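Side-chain contacts in Cyclo(L-tyrosyl-L-tyrosyl) synthase (Mycobacterium tuberculosis, PDB 2X9Q), which makes the cyclic dipeptide cyclo(L-Tyr-L-Tyr) from two molecules of tyrosyl-tRNA: residues 103-106 against 107-111; 177-180 against 181-185; 222-225 against 226-230. All coordinates share one frame; numbering follows the deposited sequence.

Interaction 1: 103-106 against 107-111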
ATOM      1  N   GLY A 103      -9.581   8.855   7.623  1.00 23.20           N
ATOM      2  CA  GLY A 103      -8.993  10.187   7.663  1.00 22.09           C
ATOM      3  C   GLY A 103      -9.038  10.760   9.114  1.00 24.73           C
ATOM      4  O   GLY A 103      -8.059  11.370   9.560  1.00 25.92           O
ATOM      5  N   LEU A 104     -10.127  10.554   9.832  1.00 24.10           N
ATOM      6  CA  LEU A 104     -10.184  11.020  11.256  1.00 27.32           C
ATOM      7  C   LEU A 104      -9.179  10.226  12.139  1.00 27.19           C
ATOM      8  O   LEU A 104      -8.498  10.797  12.968  1.00 27.86           O
ATOM      9  CB  LEU A 104     -11.598  10.797  11.800  1.00 26.26           C
ATOM     10  CG  LEU A 104     -12.623  11.813  11.215  1.00 32.37           C
ATOM     11  CD1 LEU A 104     -14.085  11.366  11.443  1.00 36.82           C
ATOM     12  CD2 LEU A 104     -12.311  13.267  11.696  1.00 38.38           C
ATOM     13  N   TRP A 105      -9.117   8.904  11.940  1.00 27.36           N
ATOM     14  CA  TRP A 105      -8.170   8.028  12.662  1.00 27.07           C
ATOM     15  C   TRP A 105      -6.791   8.540  12.351  1.00 28.11           C
ATOM     16  O   TRP A 105      -6.006   8.736  13.269  1.00 28.10           O
ATOM     17  CB  TRP A 105      -8.260   6.569  12.225  1.00 25.72           C
ATOM     18  CG  TRP A 105      -7.068   5.745  12.668  1.00 26.85           C
ATOM     19  CD1 TRP A 105      -6.830   5.284  13.941  1.00 29.29           C
ATOM     20  CD2 TRP A 105      -5.962   5.302  11.863  1.00 27.95           C
ATOM     21  NE1 TRP A 105      -5.636   4.618  13.969  1.00 30.67           N
ATOM     22  CE2 TRP A 105      -5.078   4.627  12.710  1.00 29.72           C
ATOM     23  CE3 TRP A 105      -5.628   5.420  10.484  1.00 28.66           C
ATOM     24  CZ2 TRP A 105      -3.900   4.031  12.243  1.00 24.70           C
ATOM     25  CZ3 TRP A 105      -4.416   4.872  10.035  1.00 25.86           C
ATOM     26  CH2 TRP A 105      -3.579   4.190  10.907  1.00 28.13           C
ATOM     27  N   GLY A 106      -6.496   8.814  11.072  1.00 27.17           N
ATOM     28  CA  GLY A 106      -5.155   9.281  10.663  1.00 24.67           C
ATOM     29  C   GLY A 106      -4.730  10.607  11.299  1.00 28.77           C
ATOM     30  O   GLY A 106      -3.562  10.768  11.761  1.00 27.63           O
ATOM     31  N   LEU A 107      -5.637  11.588  11.290  1.00 28.52           N
ATOM     32  CA  LEU A 107      -5.270  12.869  11.817  1.00 29.89           C
ATOM     33  C   LEU A 107      -5.165  12.836  13.339  1.00 28.85           C
ATOM     34  O   LEU A 107      -4.428  13.633  13.899  1.00 31.04           O
ATOM     35  CB  LEU A 107      -6.284  13.932  11.397  1.00 30.78           C
ATOM     36  CG  LEU A 107      -6.201  14.373   9.932  1.00 30.18           C
ATOM     37  CD1 LEU A 107      -7.339  15.285   9.565  1.00 32.57           C
ATOM     38  CD2 LEU A 107      -4.884  14.955   9.537  1.00 30.13           C
ATOM     39  N   THR A 108      -5.895  11.958  13.990  1.00 29.67           N
ATOM     40  CA  THR A 108      -5.747  11.781  15.431  1.00 31.57           C
ATOM     41  C   THR A 108      -4.362  11.199  15.780  1.00 32.88           C
ATOM     42  O   THR A 108      -3.811  11.534  16.845  1.00 32.91           O
ATOM     43  CB  THR A 108      -6.866  10.934  16.001  1.00 31.94           C
ATOM     44  OG1 THR A 108      -8.091  11.584  15.637  1.00 32.91           O
ATOM     45  CG2 THR A 108      -6.749  10.743  17.604  1.00 30.11           C
ATOM     46  N   ASN A 109      -3.779  10.368  14.889  1.00 29.28           N
ATOM     47  CA  ASN A 109      -2.642   9.579  15.311  1.00 28.80           C
ATOM     48  C   ASN A 109      -1.329   9.899  14.649  1.00 26.85           C
ATOM     49  O   ASN A 109      -0.347   9.426  15.114  1.00 29.07           O
ATOM     50  CB  ASN A 109      -2.988   8.093  15.291  1.00 28.08           C
ATOM     51  CG  ASN A 109      -4.077   7.742  16.301  1.00 32.12           C
ATOM     52  OD1 ASN A 109      -3.782   7.555  17.471  1.00 28.20           O
ATOM     53  ND2 ASN A 109      -5.310   7.622  15.861  1.00 27.60           N
ATOM     54  N   PHE A 110      -1.288  10.774  13.653  1.00 26.17           N
ATOM     55  CA  PHE A 110      -0.036  11.085  12.925  1.00 25.03           C
ATOM     56  C   PHE A 110       0.086  12.573  12.633  1.00 25.35           C
ATOM     57  O   PHE A 110      -0.936  13.199  12.330  1.00 28.67           O
ATOM     58  CB  PHE A 110      -0.010  10.297  11.578  1.00 22.74           C
ATOM     59  CG  PHE A 110      -0.150   8.821  11.761  1.00 20.50           C
ATOM     60  CD1 PHE A 110       0.969   8.054  11.961  1.00 20.88           C
ATOM     61  CD2 PHE A 110      -1.396   8.229  11.833  1.00 22.72           C
ATOM     62  CE1 PHE A 110       0.862   6.657  12.175  1.00 21.97           C
ATOM     63  CE2 PHE A 110      -1.537   6.854  12.103  1.00 24.80           C
ATOM     64  CZ  PHE A 110      -0.438   6.062  12.245  1.00 23.46           C
ATOM     65  N   ASP A 111       1.301  13.121  12.565  1.00 25.66           N
ATOM     66  CA  ASP A 111       1.419  14.519  12.183  1.00 26.47           C
ATOM     67  C   ASP A 111       0.923  14.796  10.771  1.00 28.54           C
ATOM     68  O   ASP A 111       0.412  15.888  10.458  1.00 25.44           O
ATOM     69  CB  ASP A 111       2.818  15.072  12.330  1.00 26.78           C
ATOM     70  CG  ASP A 111       3.297  15.053  13.814  1.00 31.08           C
ATOM     71  OD1 ASP A 111       2.461  14.947  14.743  1.00 25.34           O
ATOM     72  OD2 ASP A 111       4.521  15.020  13.994  1.00 28.36           O
TER
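Trp-105 and Phe-110 form an offset edge-to-face aromatic pair at the C-terminal end of helix 96-109, where the chain leaves the helix for strand 112-117. The CE2 corner of Phe-110 lies over one face of the indole, displaced toward the rim of its six-membered ring and 3.6 Å from Trp-105 CH2. The ring planes stand at 71°, with centroids 5.3 Å apart. Gly-106 O sits at the edge of the phenyl ring, 3.3 Å from Phe-110 CD2, and accepts the backbone N of Asn-109 from above its carbonyl plane. A second, weak bond reaches it from Phe-110 N.

Asn-109, one turn after Trp-105, turns its amide back to that residue's carbonyl: with CG beside the backbone N (chi1 -65°), ND2 gives a fairly straight bond (159°) to Trp-105 O at 2.9 Å. The same nitrogen lies 3.4 Å from Trp-105 CD1 and also bonds Glu-62 OE1, while the indole NE1 is held by Gln-61. On the exposed side, Leu-104 O takes Thr-108 N and, from the opposite face of its plane, Thr-108 OG1 at 2.8 Å.

Arg-164 bonds the carbonyls of Leu-107, Phe-110 and Asp-111, and the two rings pack on strands 82-87 and 249-253. The arrangement finishes the helix of a beta-alpha-beta crossover in the Rossmann-like domain that cyclodipeptide synthases share with class I tRNA synthetases.

Interaction 2: 177-180 against 181-185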
ATOM      1  N   GLU A 177      12.372  11.081  -7.732  1.00 27.15           N
ATOM      2  CA  GLU A 177      13.642  10.341  -7.878  1.00 27.94           C
ATOM      3  C   GLU A 177      13.836   9.187  -6.854  1.00 26.65           C
ATOM      4  O   GLU A 177      14.233   8.124  -7.264  1.00 25.57           O
ATOM      5  CB  GLU A 177      14.875  11.309  -7.843  1.00 29.66           C
ATOM      6  CG  GLU A 177      16.122  10.656  -8.390  1.00 38.76           C
ATOM      7  CD  GLU A 177      17.416  11.543  -8.175  1.00 52.60           C
ATOM      8  OE1 GLU A 177      17.505  12.302  -7.167  1.00 54.12           O
ATOM      9  OE2 GLU A 177      18.355  11.470  -9.029  1.00 54.40           O
ATOM     10  N   ALA A 178      13.533   9.358  -5.557  1.00 26.02           N
ATOM     11  CA  ALA A 178      13.694   8.231  -4.613  1.00 25.66           C
ATOM     12  C   ALA A 178      12.764   7.023  -5.046  1.00 23.71           C
ATOM     13  O   ALA A 178      13.186   5.872  -5.012  1.00 22.82           O
ATOM     14  CB  ALA A 178      13.366   8.647  -3.199  1.00 25.50           C
ATOM     15  N   TYR A 179      11.526   7.308  -5.460  1.00 21.94           N
ATOM     16  CA  TYR A 179      10.603   6.252  -5.853  1.00 21.92           C
ATOM     17  C   TYR A 179      11.243   5.529  -7.025  1.00 23.44           C
ATOM     18  O   TYR A 179      11.288   4.273  -7.070  1.00 22.11           O
ATOM     19  CB  TYR A 179       9.231   6.868  -6.286  1.00 22.75           C
ATOM     20  CG  TYR A 179       8.303   5.859  -6.917  1.00 22.10           C
ATOM     21  CD1 TYR A 179       8.438   5.474  -8.283  1.00 21.95           C
ATOM     22  CD2 TYR A 179       7.274   5.308  -6.172  1.00 15.09           C
ATOM     23  CE1 TYR A 179       7.555   4.494  -8.878  1.00 22.28           C
ATOM     24  CE2 TYR A 179       6.401   4.312  -6.753  1.00 18.65           C
ATOM     25  CZ  TYR A 179       6.552   3.935  -8.099  1.00 24.15           C
ATOM     26  OH  TYR A 179       5.700   2.978  -8.605  1.00 22.82           O
ATOM     27  N   ARG A 180      11.689   6.307  -8.019  1.00 21.90           N
ATOM     28  CA  ARG A 180      12.268   5.702  -9.198  1.00 24.01           C
ATOM     29  C   ARG A 180      13.517   4.813  -8.889  1.00 23.49           C
ATOM     30  O   ARG A 180      13.692   3.761  -9.495  1.00 24.06           O
ATOM     31  CB  ARG A 180      12.709   6.791 -10.176  1.00 25.11           C
ATOM     32  CG  ARG A 180      11.663   7.495 -10.963  1.00 31.53           C
ATOM     33  CD  ARG A 180      12.516   8.544 -11.833  1.00 45.84           C
ATOM     34  NE  ARG A 180      11.714   9.253 -12.815  1.00 61.39           N
ATOM     35  CZ  ARG A 180      11.900   9.218 -14.150  1.00 68.76           C
ATOM     36  NH1 ARG A 180      12.897   8.509 -14.710  1.00 72.39           N
ATOM     37  NH2 ARG A 180      11.083   9.914 -14.943  1.00 69.66           N
ATOM     38  N   GLU A 181      14.367   5.244  -7.955  1.00 23.54           N
ATOM     39  CA  GLU A 181      15.506   4.446  -7.530  1.00 26.50           C
ATOM     40  C   GLU A 181      15.069   3.176  -6.797  1.00 24.31           C
ATOM     41  O   GLU A 181      15.569   2.119  -7.085  1.00 25.11           O
ATOM     42  CB  GLU A 181      16.477   5.297  -6.660  1.00 27.78           C
ATOM     43  CG  GLU A 181      17.285   6.276  -7.574  1.00 37.26           C
ATOM     44  CD  GLU A 181      18.212   7.281  -6.826  1.00 46.34           C
ATOM     45  OE1 GLU A 181      18.498   7.033  -5.649  1.00 50.96           O
ATOM     46  OE2 GLU A 181      18.615   8.331  -7.426  1.00 50.68           O
ATOM     47  N   LEU A 182      14.111   3.284  -5.908  1.00 24.19           N
ATOM     48  CA  LEU A 182      13.573   2.100  -5.234  1.00 23.22           C
ATOM     49  C   LEU A 182      12.976   1.113  -6.251  1.00 23.00           C
ATOM     50  O   LEU A 182      13.252  -0.080  -6.172  1.00 22.13           O
ATOM     51  CB  LEU A 182      12.525   2.494  -4.174  1.00 22.30           C
ATOM     52  CG  LEU A 182      13.166   3.197  -2.961  1.00 26.32           C
ATOM     53  CD1 LEU A 182      12.072   4.119  -2.228  1.00 21.34           C
ATOM     54  CD2 LEU A 182      13.922   2.134  -2.017  1.00 25.43           C
ATOM     55  N   HIS A 183      12.183   1.612  -7.189  1.00 22.71           N
ATOM     56  CA  HIS A 183      11.496   0.747  -8.196  1.00 22.85           C
ATOM     57  C   HIS A 183      12.540   0.022  -9.073  1.00 24.65           C
ATOM     58  O   HIS A 183      12.448  -1.235  -9.237  1.00 24.17           O
ATOM     59  CB  HIS A 183      10.494   1.522  -9.068  1.00 21.85           C
ATOM     60  CG  HIS A 183       9.578   0.653  -9.871  1.00 24.57           C
ATOM     61  ND1 HIS A 183       9.751   0.406 -11.227  1.00 29.37           N
ATOM     62  CD2 HIS A 183       8.502  -0.075  -9.491  1.00 24.39           C
ATOM     63  CE1 HIS A 183       8.782  -0.395 -11.643  1.00 31.01           C
ATOM     64  NE2 HIS A 183       8.001  -0.679 -10.604  1.00 25.25           N
ATOM     65  N   ALA A 184      13.510   0.786  -9.615  1.00 24.84           N
ATOM     66  CA  ALA A 184      14.546   0.207 -10.492  1.00 26.20           C
ATOM     67  C   ALA A 184      15.372  -0.851  -9.740  1.00 27.74           C
ATOM     68  O   ALA A 184      15.637  -1.934 -10.284  1.00 26.53           O
ATOM     69  CB  ALA A 184      15.487   1.318 -11.127  1.00 25.83           C
ATOM     70  N   ASP A 185      15.788  -0.539  -8.512  1.00 28.08           N
ATOM     71  CA  ASP A 185      16.518  -1.503  -7.690  1.00 27.95           C
ATOM     72  C   ASP A 185      15.719  -2.796  -7.526  1.00 28.27           C
ATOM     73  O   ASP A 185      16.276  -3.922  -7.603  1.00 28.00           O
ATOM     74  CB  ASP A 185      16.811  -0.882  -6.327  1.00 29.33           C
ATOM     75  CG  ASP A 185      17.431  -1.891  -5.355  1.00 33.36           C
ATOM     76  OD1 ASP A 185      18.628  -2.146  -5.533  1.00 35.10           O
ATOM     77  OD2 ASP A 185      16.755  -2.462  -4.456  1.00 32.56           O
TER
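Glu-181 reaches back along the outer side of helix 177-192 to Glu-177, one turn earlier. Its CB lies 3.7 Å from both Glu-177 O and Ala-178 O, and CG comes to 3.6 Å from Glu-177 O, the carbonyl that also accepts the N-H of Glu-181. CG beside the backbone N (chi1 -75°) and an extended chain beyond it carry the carboxylate toward its neighbour. There OE2 stands 3.5 Å from Glu-177 CD and equally far from Glu-177 OE2, the two carboxylate planes turned 57° apart. This like-charged pair is probably unfavourable in itself; Glu-177 begins the helix, and the positive end of its dipole may soften the cost.

On another side of the helix, Tyr-179 and His-183 run alongside each other in the same direction. Their planes are within 6° of parallel but displaced until little of one ring covers the other, with centroids 6.0 Å apart; the nearest approach of the two side chains is Tyr-179 CE1 to His-183 CB, 4.2 Å. Leu-182 packs its CG against Ala-178 O at 3.4 Å, and its side chain also touches Pro-235, Asp-239 and Ile-243 of helix 220-244.

The phenol OH of Tyr-179 bonds the carbonyl of Ala-232. Regular i to i+4 alpha-helical packing thus borders residues 229-233 of helix 220-244, which, by analogy with related synthases, probably line the substrate pocket.

Interaction 3: 222-225 against 226-230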
ATOM      1  N   GLN A 222      -2.241 -13.259 -15.194  1.00 28.58           N
ATOM      2  CA  GLN A 222      -2.715 -12.657 -13.959  1.00 31.06           C
ATOM      3  C   GLN A 222      -1.546 -12.486 -12.931  1.00 30.63           C
ATOM      4  O   GLN A 222      -1.487 -11.478 -12.216  1.00 28.07           O
ATOM      5  CB  GLN A 222      -3.860 -13.419 -13.313  1.00 31.53           C
ATOM      6  CG  GLN A 222      -5.221 -13.365 -14.120  1.00 34.49           C
ATOM      7  CD  GLN A 222      -6.208 -14.493 -13.692  1.00 44.78           C
ATOM      8  OE1 GLN A 222      -5.952 -15.223 -12.742  1.00 47.52           O
ATOM      9  NE2 GLN A 222      -7.325 -14.619 -14.395  1.00 46.00           N
ATOM     10  N   GLU A 223      -0.642 -13.492 -12.890  1.00 30.08           N
ATOM     11  CA  GLU A 223       0.534 -13.449 -11.966  1.00 29.51           C
ATOM     12  C   GLU A 223       1.474 -12.359 -12.333  1.00 27.53           C
ATOM     13  O   GLU A 223       1.915 -11.647 -11.462  1.00 27.37           O
ATOM     14  CB  GLU A 223       1.283 -14.772 -11.953  1.00 28.93           C
ATOM     15  CG  GLU A 223       0.468 -15.819 -11.293  1.00 30.05           C
ATOM     16  CD  GLU A 223       1.134 -17.232 -11.345  1.00 37.28           C
ATOM     17  OE1 GLU A 223       2.366 -17.378 -11.573  1.00 35.48           O
ATOM     18  OE2 GLU A 223       0.383 -18.178 -11.077  1.00 40.40           O
ATOM     19  N   GLN A 224       1.813 -12.256 -13.621  1.00 26.93           N
ATOM     20  CA  GLN A 224       2.727 -11.231 -14.086  1.00 28.10           C
ATOM     21  C   GLN A 224       2.131  -9.808 -13.844  1.00 27.53           C
ATOM     22  O   GLN A 224       2.809  -8.923 -13.360  1.00 24.77           O
ATOM     23  CB  GLN A 224       3.031 -11.394 -15.590  1.00 29.88           C
ATOM     24  CG  GLN A 224       4.127 -10.378 -15.997  1.00 36.93           C
ATOM     25  CD  GLN A 224       5.356 -10.477 -14.981  1.00 49.07           C
ATOM     26  OE1 GLN A 224       6.017 -11.534 -14.914  1.00 52.10           O
ATOM     27  NE2 GLN A 224       5.611  -9.417 -14.174  1.00 47.34           N
ATOM     28  N   VAL A 225       0.838  -9.606 -14.141  1.00 26.16           N
ATOM     29  CA  VAL A 225       0.261  -8.261 -13.908  1.00 26.01           C
ATOM     30  C   VAL A 225       0.218  -7.954 -12.400  1.00 25.58           C
ATOM     31  O   VAL A 225       0.505  -6.827 -11.984  1.00 24.58           O
ATOM     32  CB  VAL A 225      -1.144  -8.147 -14.588  1.00 27.03           C
ATOM     33  CG1 VAL A 225      -1.936  -6.890 -14.095  1.00 26.23           C
ATOM     34  CG2 VAL A 225      -0.911  -8.185 -16.124  1.00 27.07           C
ATOM     35  N   CYS A 226      -0.115  -8.948 -11.588  1.00 23.44           N
ATOM     36  CA  CYS A 226      -0.150  -8.729 -10.145  1.00 25.70           C
ATOM     37  C   CYS A 226       1.274  -8.371  -9.618  1.00 24.90           C
ATOM     38  O   CYS A 226       1.432  -7.463  -8.799  1.00 24.15           O
ATOM     39  CB  CYS A 226      -0.646 -10.004  -9.436  1.00 23.89           C
ATOM     40  SG  CYS A 226      -0.844  -9.794  -7.687  1.00 29.71           S
HETATM   41  N   MSE A 227       2.283  -9.077 -10.114  1.00 25.06           N
HETATM   42  CA  MSE A 227       3.703  -8.715  -9.785  1.00 26.56           C
HETATM   43  C   MSE A 227       3.982  -7.264 -10.190  1.00 26.98           C
HETATM   44  O   MSE A 227       4.639  -6.506  -9.456  1.00 27.52           O
HETATM   45  CB  MSE A 227       4.680  -9.683 -10.452  1.00 24.88           C
HETATM   46  CG  MSE A 227       6.225  -9.390 -10.199  1.00 29.46           C
HETATM   47 SE   MSE A 227       6.612  -9.802  -8.308  1.00 35.45          SE
HETATM   48  CE  MSE A 227       6.674 -11.814  -8.679  1.00 34.00           C
ATOM     49  N   ASP A 228       3.482  -6.834 -11.357  1.00 25.88           N
ATOM     50  CA  ASP A 228       3.735  -5.455 -11.782  1.00 25.34           C
ATOM     51  C   ASP A 228       3.065  -4.448 -10.839  1.00 23.67           C
ATOM     52  O   ASP A 228       3.641  -3.394 -10.523  1.00 25.52           O
ATOM     53  CB  ASP A 228       3.211  -5.208 -13.223  1.00 25.27           C
ATOM     54  CG  ASP A 228       4.055  -5.902 -14.303  1.00 30.47           C
ATOM     55  OD1 ASP A 228       5.194  -6.372 -14.067  1.00 28.80           O
ATOM     56  OD2 ASP A 228       3.530  -6.006 -15.414  1.00 32.94           O
ATOM     57  N   TYR A 229       1.845  -4.743 -10.462  1.00 23.48           N
ATOM     58  CA  TYR A 229       0.985  -3.897  -9.623  1.00 25.45           C
ATOM     59  C   TYR A 229       1.663  -3.761  -8.233  1.00 25.61           C
ATOM     60  O   TYR A 229       1.865  -2.665  -7.749  1.00 25.55           O
ATOM     61  CB  TYR A 229      -0.377  -4.608  -9.509  1.00 26.69           C
ATOM     62  CG  TYR A 229      -1.459  -3.888  -8.722  1.00 32.05           C
ATOM     63  CD1 TYR A 229      -1.380  -3.760  -7.311  1.00 37.25           C
ATOM     64  CD2 TYR A 229      -2.619  -3.358  -9.401  1.00 38.16           C
ATOM     65  CE1 TYR A 229      -2.445  -3.048  -6.564  1.00 39.81           C
ATOM     66  CE2 TYR A 229      -3.676  -2.650  -8.679  1.00 40.99           C
ATOM     67  CZ  TYR A 229      -3.573  -2.501  -7.263  1.00 42.65           C
ATOM     68  OH  TYR A 229      -4.581  -1.826  -6.566  1.00 48.40           O
ATOM     69  N   ILE A 230       2.146  -4.882  -7.691  1.00 25.34           N
ATOM     70  CA  ILE A 230       2.819  -4.907  -6.335  1.00 25.65           C
ATOM     71  C   ILE A 230       4.179  -4.208  -6.397  1.00 25.72           C
ATOM     72  O   ILE A 230       4.534  -3.416  -5.496  1.00 27.37           O
ATOM     73  CB  ILE A 230       2.959  -6.359  -5.907  1.00 25.42           C
ATOM     74  CG1 ILE A 230       1.589  -6.839  -5.340  1.00 27.80           C
ATOM     75  CG2 ILE A 230       4.043  -6.502  -4.837  1.00 31.29           C
ATOM     76  CD1 ILE A 230       1.562  -8.422  -5.277  1.00 27.65           C
TER
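Tyr-229 N donates to Val-225 O at 2.9 Å, as short as any polar bond here, and the CB of Tyr-229 rests 3.4 Å from the same oxygen. Equivalent i to i+4 bonds join Cys-226 to Gln-222, Met-227 to Glu-223 and Asp-228 to Gln-224, so the stretch is unbroken alpha-helix.

One side-chain bond is laid over this backbone. Gln-224 NE2 reaches Asp-228 OD1 at 3.1 Å, with an N-H...O angle of 142°. The acceptor lies close to the glutamine amide plane, yet OD1 is met from above the carboxylate plane, 52° out of it, so the bond is moderate in geometry. Gln-224 achieves this reach by leaving its CB with CG anti to the backbone N and then bending at chi2 (50°), which brings the amide back alongside the next turn. On the way NE2 passes 3.8 Å from Met-227 CB. The CG of Asp-228 lies 3.4 Å from Gln-224 O, the oxygen that accepts the backbone N of Asp-228. Gln-224 is exposed, while Asp-228 also touches His-121.

Cys-226, Met-227 and Ile-230 are the buried residues here. Cys-226 CB sits 3.3 Å from Gln-222 O, and the residue packs against Phe-207. Met-227, present as selenomethionine, sends its bent chain away from 222-225 to Gln-201. At the border of this side, Glu-223 forms a salt bridge with Arg-205, also of helix 194-210.

The side chain of Tyr-229, which by similarity may help bind aminoacyl-tRNA and substrate, comes within about 4 Å of that of Ser-88, the probable nucleophile. This part of helix 220-244 lies between helix 194-210, which takes Cys-226, Met-227 and Ile-230, and helix 122-128, which takes Val-225 and Tyr-229, close to the loops following strands 82-87 and 112-117.

Overall arrangement
From the N terminus the three contacts come strictly in series. Interactions 2 and 3 stay within one helix each, and interaction 1 runs off the end of its helix; all are local, so none closes a long loop and none nests or crosses. Interaction 1 ends the helix between strands 82-87 and 112-117. After strand 165-169, interaction 2 opens helix 177-192, and interaction 3 occupies the early turns of helix 220-244. Interactions 1 and 3 lie on opposite sides of the chain's centre, their own centres about 31 Å apart. Interactions 2 and 3 are closer, about 18 Å between centres, and are linked indirectly: Tyr-179 and Leu-182 pack on helix 220-244 farther along, beside the probable substrate site.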